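Local coordinates for putative oxidoreductase (Bacteroides fragilis NCTC 9343, PDB 3FHL), which probably acts as an NAD(P)-dependent oxidoreductase of the Gfo/Idh/MocA family, though its substrate is not established, at residues 23-26 with 30-33; 45-50 with 268-273; 68-73 with 309-314. All coordinates share one frame; numbering follows the deposited sequence.

The three contacts follow the nucleotide-binding domain from its first beta-alpha-beta unit out to what packs on it. Contact 1 joins helix 15-27 to strand 31-37. Contact 2 packs against the same helix, at Pro23 and Phe24, its centre about 10 Å from that of contact 1; they touch at several points, among them Phe24 CE1 with Pro271 CB at 3.4 Å. Contact 3 sets helix 309-320 on the same parallel sheet, about 9 Å from contact 1 between centres, with Phe31 CE1 3.7 Å from Leu68 CD2. Contacts 2 and 3, about 17 Å apart between centres, do not touch; each brings the later part of the chain back to the Rossmann domain.

Contact 1: 23-26 with 30-33; sequences PFIS and HFEL
The aromatic ring of Phe31 is the flat group here, and Ile25 meets it obliquely, through its carbonyl oxygen and nearer the ring's root than its far end. Ile25 O lies 3.4 Å from Phe31 CB, while the ring itself runs on away from the helix toward Tyr315 and Tyr311 of helix 309-320. The rest of the contact is aliphatic and centres on one methyl. Ile25 CG2 takes the place opposite the backbone N across the CA-CB bond, which turns it to the strand: it reaches Phe31 CB at 3.9 Å and, further along, Leu33 CB at 3.9 Å. Between these two it lies over the strand backbone, 3.8 Å from Leu33 CA. Leu33 CD1 approaches the same methyl at 4.0 Å, and Ser26 adds a loose touch, its CB 4.4 Å from Leu33 CD2. Glu32, between the two hydrophobic residues, points away from the helix and forms a salt bridge with Lys7. This is the return half of the beta-alpha-beta unit of strand 6-10, helix 15-27 and strand 31-37. The contact is almost wholly apolar, one carbonyl oxygen resting against a CH2 group, so the fit of helix on strand probably rests on shape rather than directional bonds.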
loop_
_atom_site.group_PDB
_atom_site.type_symbol
_atom_site.label_atom_id
_atom_site.label_comp_id
_atom_site.label_asym_id
_atom_site.label_seq_id
_atom_site.Cartn_x
_atom_site.Cartn_y
_atom_site.Cartn_z
ATOM N N PRO C 23 -12.779 24.111 23.781
ATOM C CA PRO C 23 -11.547 24.043 24.574
ATOM C C PRO C 23 -10.408 24.963 24.114
ATOM O O PRO C 23 -9.616 25.394 24.948
ATOM C CB PRO C 23 -11.126 22.570 24.426
ATOM C CG PRO C 23 -12.379 21.874 24.206
ATOM C CD PRO C 23 -13.125 22.767 23.275
ATOM N N PHE C 24 -10.346 25.260 22.814
ATOM C CA PHE C 24 -9.285 26.099 22.239
ATOM C C PHE C 24 -9.629 27.591 22.131
ATOM O O PHE C 24 -8.787 28.439 22.423
ATOM C CB PHE C 24 -8.827 25.533 20.892
ATOM C CG PHE C 24 -8.213 24.173 21.015
ATOM C CD1 PHE C 24 -6.925 24.029 21.531
ATOM C CD2 PHE C 24 -8.948 23.032 20.707
ATOM C CE1 PHE C 24 -6.348 22.766 21.675
ATOM C CE2 PHE C 24 -8.386 21.761 20.856
ATOM C CZ PHE C 24 -7.085 21.630 21.352
ATOM N N ILE C 25 -10.852 27.904 21.721
ATOM C CA ILE C 25 -11.335 29.289 21.747
ATOM C C ILE C 25 -11.205 29.841 23.180
ATOM O O ILE C 25 -10.764 30.973 23.368
ATOM C CB ILE C 25 -12.794 29.422 21.215
ATOM C CG1 ILE C 25 -12.900 28.908 19.774
ATOM C CG2 ILE C 25 -13.269 30.893 21.283
ATOM C CD1 ILE C 25 -14.275 28.472 19.384
ATOM N N SER C 26 -11.543 29.007 24.167
ATOM C CA SER C 26 -11.443 29.341 25.588
ATOM C C SER C 26 -10.009 29.567 26.080
ATOM O O SER C 26 -9.724 30.600 26.695
ATOM C CB SER C 26 -12.102 28.253 26.431
ATOM O OG SER C 26 -12.252 28.660 27.775
ATOM N N HIS C 30 -6.215 35.166 22.822
ATOM C CA HIS C 30 -6.572 36.130 21.781
ATOM C C HIS C 30 -8.023 36.001 21.341
ATOM O O HIS C 30 -8.476 36.725 20.451
ATOM C CB HIS C 30 -5.653 35.993 20.573
ATOM C CG HIS C 30 -4.196 36.103 20.900
ATOM N ND1 HIS C 30 -3.592 37.299 21.223
ATOM C CD2 HIS C 30 -3.218 35.165 20.935
ATOM C CE1 HIS C 30 -2.307 37.092 21.458
ATOM N NE2 HIS C 30 -2.053 35.806 21.286
ATOM N N PHE C 31 -8.749 35.069 21.956
ATOM C CA PHE C 31 -10.158 34.866 21.647
ATOM C C PHE C 31 -10.954 34.969 22.923
ATOM O O PHE C 31 -10.467 34.608 23.991
ATOM C CB PHE C 31 -10.406 33.459 21.041
ATOM C CG PHE C 31 -9.820 33.275 19.659
ATOM C CD1 PHE C 31 -10.613 33.418 18.533
ATOM C CD2 PHE C 31 -8.472 32.967 19.497
ATOM C CE1 PHE C 31 -10.070 33.272 17.251
ATOM C CE2 PHE C 31 -7.917 32.834 18.227
ATOM C CZ PHE C 31 -8.719 32.969 17.109
ATOM N N GLU C 32 -12.195 35.430 22.804
ATOM C CA GLU C 32 -13.156 35.253 23.874
ATOM C C GLU C 32 -14.243 34.309 23.382
ATOM O O GLU C 32 -14.879 34.566 22.347
ATOM C CB GLU C 32 -13.764 36.596 24.314
ATOM C CG GLU C 32 -14.800 36.446 25.431
ATOM C CD GLU C 32 -15.625 37.707 25.699
ATOM O OE1 GLU C 32 -16.416 37.688 26.666
ATOM O OE2 GLU C 32 -15.500 38.700 24.949
ATOM N N LEU C 33 -14.443 33.208 24.103
ATOM C CA LEU C 33 -15.593 32.348 23.872
ATOM C C LEU C 33 -16.792 33.087 24.438
ATOM O O LEU C 33 -17.168 32.911 25.601
ATOM C CB LEU C 33 -15.423 30.961 24.514
ATOM C CG LEU C 33 -16.513 29.894 24.264
ATOM C CD1 LEU C 33 -16.732 29.558 22.777
ATOM C CD2 LEU C 33 -16.232 28.618 25.067
#

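Contact 2: 45-50 with 268-273; sequences KERYPQ and GEIPER
A single arginine, Arg47, makes this small, partly buried and water-bridged contact between two loops, one in the Rossmann fold, the other in the later alpha/beta part of the chain. Residues 45-50 lie between strands 31-37 and 52-54 of the parallel sheet; residues 268-273 follow helix 261-266. The nearest backbones, at Arg47 and Gly268, are still 9.7 Å apart between CA atoms, so the gap is spanned by the side chain. The first torsion of Arg47 is extended (chi1 -151°) and the chain bends at chi3, which together carry the guanidinium across to the other loop. There NH2 does the touching. Ile270 CG1 lies over one face of the guanidinium, 3.9 Å from Arg47 NH2, and Pro271 CD comes to its edge, 4.0 Å from the same nitrogen. Tyr48 OH lies over the centre of the opposite face, so the guanidinium is sandwiched between the hydroxyl and Ile270 CG1. The polar link runs through one water at the guanidinium edge and in its plane: it accepts from Arg47 NH1 at 2.6 Å and donates to Glu269 O, also at 2.6 Å. The carboxylate of Glu269 is engaged within its own loop, where Arg273 turns two nitrogens to the single oxygen OE1, NH1 at 2.9 Å and NH2 at 3.1 Å, with OE1 in its guanidinium plane. That salt bridge ties the two ends of the Glu269 to Arg273 loop together. Helix 15-27 lies beneath both loops, with Pro23 against Arg47 and Phe24 against Pro271. Gly268, with its positive phi of 90°, ends the preceding helix in a Schellman motif, from which the chain turns into the loop that receives the arginine.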
loop_
_atom_site.group_PDB
_atom_site.type_symbol
_atom_site.label_atom_id
_atom_site.label_comp_id
_atom_site.label_asym_id
_atom_site.label_seq_id
_atom_site.Cartn_x
_atom_site.Cartn_y
_atom_site.Cartn_z
ATOM N N LYS C 45 -22.523 25.680 30.713
ATOM C CA LYS C 45 -22.419 26.431 31.967
ATOM C C LYS C 45 -21.386 25.882 32.947
ATOM O O LYS C 45 -20.729 26.654 33.648
ATOM C CB LYS C 45 -23.788 26.552 32.652
ATOM C CG LYS C 45 -24.454 27.891 32.418
ATOM C CD LYS C 45 -25.779 28.014 33.149
ATOM C CE LYS C 45 -26.369 29.405 32.927
ATOM N NZ LYS C 45 -27.862 29.420 32.861
ATOM N N GLU C 46 -21.251 24.558 32.979
ATOM C CA GLU C 46 -20.340 23.867 33.896
ATOM C C GLU C 46 -18.869 24.202 33.623
ATOM O O GLU C 46 -18.110 24.464 34.554
ATOM C CB GLU C 46 -20.572 22.347 33.828
ATOM C CG GLU C 46 -19.980 21.532 35.000
ATOM C CD GLU C 46 -20.923 21.389 36.203
ATOM O OE1 GLU C 46 -22.131 21.701 36.090
ATOM O OE2 GLU C 46 -20.446 20.948 37.272
ATOM N N ARG C 47 -18.473 24.219 32.352
ATOM C CA ARG C 47 -17.068 24.428 32.012
ATOM C C ARG C 47 -16.753 25.825 31.479
ATOM O O ARG C 47 -15.619 26.297 31.570
ATOM C CB ARG C 47 -16.586 23.364 31.026
ATOM C CG ARG C 47 -15.110 23.079 31.159
ATOM C CD ARG C 47 -14.642 22.151 30.080
ATOM N NE ARG C 47 -13.409 22.643 29.476
ATOM C CZ ARG C 47 -12.740 22.005 28.523
ATOM N NH1 ARG C 47 -13.183 20.838 28.068
ATOM N NH2 ARG C 47 -11.632 22.533 28.023
ATOM N N TYR C 48 -17.756 26.490 30.921
ATOM C CA TYR C 48 -17.552 27.826 30.373
ATOM C C TYR C 48 -18.560 28.793 30.981
ATOM O O TYR C 48 -19.431 29.291 30.270
ATOM C CB TYR C 48 -17.675 27.791 28.843
ATOM C CG TYR C 48 -16.823 26.722 28.209
ATOM C CD1 TYR C 48 -15.431 26.852 28.174
ATOM C CD2 TYR C 48 -17.397 25.568 27.665
ATOM C CE1 TYR C 48 -14.630 25.868 27.601
ATOM C CE2 TYR C 48 -16.595 24.566 27.093
ATOM C CZ TYR C 48 -15.212 24.734 27.070
ATOM O OH TYR C 48 -14.396 23.781 26.509
ATOM N N PRO C 49 -18.434 29.086 32.297
ATOM C CA PRO C 49 -19.504 29.845 32.954
ATOM C C PRO C 49 -19.540 31.338 32.584
ATOM O O PRO C 49 -20.500 32.022 32.929
ATOM C CB PRO C 49 -19.187 29.670 34.445
ATOM C CG PRO C 49 -17.715 29.500 34.498
ATOM C CD PRO C 49 -17.321 28.793 33.227
ATOM N N GLN C 50 -18.511 31.810 31.879
ATOM C CA GLN C 50 -18.393 33.214 31.475
ATOM C C GLN C 50 -18.905 33.444 30.054
ATOM O O GLN C 50 -18.986 34.587 29.591
ATOM C CB GLN C 50 -16.938 33.685 31.580
ATOM C CG GLN C 50 -16.452 33.975 32.995
ATOM C CD GLN C 50 -14.972 34.318 33.041
ATOM O OE1 GLN C 50 -14.116 33.444 32.896
ATOM N NE2 GLN C 50 -14.665 35.595 33.252
ATOM N N GLY C 268 -12.351 15.137 28.159
ATOM C CA GLY C 268 -12.512 16.419 28.852
ATOM C C GLY C 268 -11.238 17.028 29.415
ATOM O O GLY C 268 -11.294 17.866 30.319
ATOM N N GLU C 269 -10.087 16.615 28.895
ATOM C CA GLU C 269 -8.821 17.182 29.335
ATOM C C GLU C 269 -8.644 18.585 28.768
ATOM O O GLU C 269 -8.996 18.846 27.616
ATOM C CB GLU C 269 -7.653 16.286 28.939
ATOM C CG GLU C 269 -7.739 14.909 29.583
ATOM C CD GLU C 269 -6.543 14.036 29.281
ATOM O OE1 GLU C 269 -5.464 14.580 28.955
ATOM O OE2 GLU C 269 -6.685 12.798 29.383
ATOM N N ILE C 270 -8.126 19.488 29.602
ATOM C CA ILE C 270 -7.940 20.884 29.219
ATOM C C ILE C 270 -6.641 20.984 28.439
ATOM O O ILE C 270 -5.595 20.563 28.927
ATOM C CB ILE C 270 -7.932 21.826 30.454
ATOM C CG1 ILE C 270 -9.319 21.848 31.105
ATOM C CG2 ILE C 270 -7.491 23.246 30.072
ATOM C CD1 ILE C 270 -9.326 22.378 32.528
ATOM N N PRO C 271 -6.709 21.515 27.203
ATOM C CA PRO C 271 -5.519 21.565 26.355
ATOM C C PRO C 271 -4.419 22.573 26.709
ATOM O O PRO C 271 -3.434 22.672 25.966
ATOM C CB PRO C 271 -6.088 21.831 24.955
ATOM C CG PRO C 271 -7.411 22.455 25.175
ATOM C CD PRO C 271 -7.917 22.012 26.521
ATOM N N GLU C 272 -4.530 23.277 27.833
ATOM C CA GLU C 272 -3.557 24.348 28.131
ATOM C C GLU C 272 -2.090 23.921 28.418
ATOM O O GLU C 272 -1.154 24.684 28.146
ATOM C CB GLU C 272 -4.084 25.290 29.229
ATOM C CG GLU C 272 -3.716 26.754 28.967
ATOM C CD GLU C 272 -4.469 27.745 29.844
ATOM O OE1 GLU C 272 -5.688 27.556 30.087
ATOM O OE2 GLU C 272 -3.831 28.730 30.280
ATOM N N ARG C 273 -1.901 22.696 28.906
ATOM C CA ARG C 273 -0.660 22.289 29.575
ATOM C C ARG C 273 0.588 22.155 28.675
ATOM O O ARG C 273 0.458 21.956 27.471
ATOM C CB ARG C 273 -0.915 21.006 30.366
ATOM C CG ARG C 273 -1.378 19.861 29.537
ATOM C CD ARG C 273 -1.673 18.669 30.408
ATOM N NE ARG C 273 -1.743 17.473 29.586
ATOM C CZ ARG C 273 -2.837 16.748 29.400
ATOM N NH1 ARG C 273 -2.776 15.678 28.618
ATOM N NH2 ARG C 273 -3.978 17.078 29.999
HETATM O O HOH W 1 -11.166 19.981 26.741
#

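Contact 3: 68-73 with 309-314; sequences LIVVNT and GFYQNI
Strand 68-71 and the start of helix 309-320 stay well apart as backbones: the nearest CA atoms are 9.8 Å from each other, at Leu68 and Ile314, and 10.8 Å at Val70 and Tyr311. Side chains bridge the interval. Leu68 and Val70 point from one face of the strand toward the helix, which answers with Ile314 and Tyr311, one turn apart. The Leu68 and Ile314 side chains meet at a slant through their methyls, Leu68 CD2 lying 4.1 Å from Ile314 CG2. Tyr311 reaches from the helix toward Val70, and the valine methyl meets it at the ring edge, near its plane, with Val70 CG2 3.5 Å from Tyr311 OH. The same hydroxyl lies 3.8 Å from Val70 CG1, so it is set against both branches of the valine; its polar need is met by a hydrogen bond with His21 ND1 of helix 15-27. One face of the Tyr311 ring is covered by its neighbour Phe310, whose CD2 sits 3.7 Å above the plane, over the ring centre. The strand is the fourth in sequence of the parallel Rossmann sheet, between strands 6-10 and 91-95, and helix 309-320 packs over it, joining the later chain to the nucleotide-binding fold.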
loop_
_atom_site.group_PDB
_atom_site.type_symbol
_atom_site.label_atom_id
_atom_site.label_comp_id
_atom_site.label_asym_id
_atom_site.label_seq_id
_atom_site.Cartn_x
_atom_site.Cartn_y
_atom_site.Cartn_z
ATOM N N LEU C 68 -16.214 36.790 14.991
ATOM C CA LEU C 68 -16.041 35.459 14.390
ATOM C C LEU C 68 -17.135 34.490 14.802
ATOM O O LEU C 68 -17.475 34.384 15.986
ATOM C CB LEU C 68 -14.661 34.880 14.752
ATOM C CG LEU C 68 -14.281 33.449 14.303
ATOM C CD1 LEU C 68 -14.091 33.384 12.805
ATOM C CD2 LEU C 68 -13.017 32.969 15.012
ATOM N N ILE C 69 -17.680 33.784 13.814
ATOM C CA ILE C 69 -18.654 32.732 14.063
ATOM C C ILE C 69 -18.103 31.386 13.577
ATOM O O ILE C 69 -17.620 31.272 12.454
ATOM C CB ILE C 69 -20.032 33.040 13.413
ATOM C CG1 ILE C 69 -20.699 34.226 14.127
ATOM C CG2 ILE C 69 -20.976 31.819 13.481
ATOM C CD1 ILE C 69 -22.010 34.670 13.488
ATOM N N VAL C 70 -18.158 30.389 14.456
ATOM C CA VAL C 70 -17.772 29.019 14.126
ATOM C C VAL C 70 -19.033 28.218 13.821
ATOM O O VAL C 70 -19.841 27.935 14.723
ATOM C CB VAL C 70 -16.963 28.368 15.274
ATOM C CG1 VAL C 70 -16.586 26.912 14.926
ATOM C CG2 VAL C 70 -15.702 29.184 15.563
ATOM N N VAL C 71 -19.201 27.869 12.546
ATOM C CA VAL C 71 -20.376 27.123 12.068
ATOM C C VAL C 71 -20.112 25.608 12.204
ATOM O O VAL C 71 -19.423 24.997 11.374
ATOM C CB VAL C 71 -20.764 27.558 10.615
ATOM C CG1 VAL C 71 -21.938 26.743 10.039
ATOM C CG2 VAL C 71 -21.114 29.047 10.587
ATOM N N ASN C 72 -20.634 25.023 13.278
ATOM C CA ASN C 72 -20.431 23.598 13.559
ATOM C C ASN C 72 -21.754 22.895 13.880
ATOM O O ASN C 72 -21.815 21.977 14.703
ATOM C CB ASN C 72 -19.417 23.425 14.691
ATOM C CG ASN C 72 -19.909 23.986 16.008
ATOM O OD1 ASN C 72 -20.602 24.999 16.045
ATOM N ND2 ASN C 72 -19.575 23.314 17.092
ATOM N N THR C 73 -22.805 23.359 13.210
ATOM C CA THR C 73 -24.171 22.854 13.345
ATOM C C THR C 73 -24.367 21.601 12.457
ATOM O O THR C 73 -23.424 21.215 11.756
ATOM C CB THR C 73 -25.161 23.972 12.947
ATOM O OG1 THR C 73 -24.685 24.641 11.774
ATOM C CG2 THR C 73 -25.311 24.978 14.060
ATOM N N GLY C 309 -3.471 25.268 17.134
ATOM C CA GLY C 309 -2.800 25.966 16.032
ATOM C C GLY C 309 -3.744 26.487 14.976
ATOM O O GLY C 309 -3.411 27.445 14.257
ATOM N N PHE C 310 -4.917 25.862 14.863
ATOM C CA PHE C 310 -5.934 26.310 13.920
ATOM C C PHE C 310 -6.397 27.733 14.273
ATOM O O PHE C 310 -6.467 28.607 13.401
ATOM C CB PHE C 310 -7.137 25.362 13.902
ATOM C CG PHE C 310 -8.271 25.856 13.054
ATOM C CD1 PHE C 310 -8.227 25.717 11.668
ATOM C CD2 PHE C 310 -9.372 26.492 13.632
ATOM C CE1 PHE C 310 -9.267 26.173 10.873
ATOM C CE2 PHE C 310 -10.422 26.959 12.833
ATOM C CZ PHE C 310 -10.365 26.800 11.456
ATOM N N TYR C 311 -6.699 27.927 15.552
ATOM C CA TYR C 311 -7.150 29.207 16.100
ATOM C C TYR C 311 -6.026 30.221 16.198
ATOM O O TYR C 311 -6.223 31.390 15.876
ATOM C CB TYR C 311 -7.887 28.983 17.428
ATOM C CG TYR C 311 -9.263 28.422 17.164
ATOM C CD1 TYR C 311 -10.249 29.228 16.592
ATOM C CD2 TYR C 311 -9.572 27.080 17.429
ATOM C CE1 TYR C 311 -11.510 28.737 16.307
ATOM C CE2 TYR C 311 -10.835 26.569 17.136
ATOM C CZ TYR C 311 -11.801 27.415 16.584
ATOM O OH TYR C 311 -13.057 26.956 16.282
ATOM N N GLN C 312 -4.824 29.766 16.557
ATOM C CA GLN C 312 -3.680 30.654 16.574
ATOM C C GLN C 312 -3.441 31.224 15.175
ATOM O O GLN C 312 -3.172 32.421 15.027
ATOM C CB GLN C 312 -2.424 29.959 17.117
ATOM C CG GLN C 312 -1.178 30.872 17.243
ATOM C CD GLN C 312 -1.330 31.998 18.282
ATOM O OE1 GLN C 312 -2.253 31.997 19.102
ATOM N NE2 GLN C 312 -0.412 32.966 18.241
ATOM N N ASN C 313 -3.585 30.383 14.151
ATOM C CA ASN C 313 -3.469 30.859 12.781
ATOM C C ASN C 313 -4.539 31.881 12.398
ATOM O O ASN C 313 -4.243 32.854 11.702
ATOM C CB ASN C 313 -3.463 29.703 11.779
ATOM C CG ASN C 313 -3.436 30.192 10.338
ATOM O OD1 ASN C 313 -4.378 29.974 9.586
ATOM N ND2 ASN C 313 -2.365 30.895 9.968
ATOM N N ILE C 314 -5.774 31.648 12.842
ATOM C CA ILE C 314 -6.870 32.575 12.575
ATOM C C ILE C 314 -6.568 33.943 13.185
ATOM O O ILE C 314 -6.752 34.984 12.524
ATOM C CB ILE C 314 -8.212 32.012 13.071
ATOM C CG1 ILE C 314 -8.667 30.906 12.131
ATOM C CG2 ILE C 314 -9.301 33.112 13.177
ATOM C CD1 ILE C 314 -9.968 30.341 12.506
#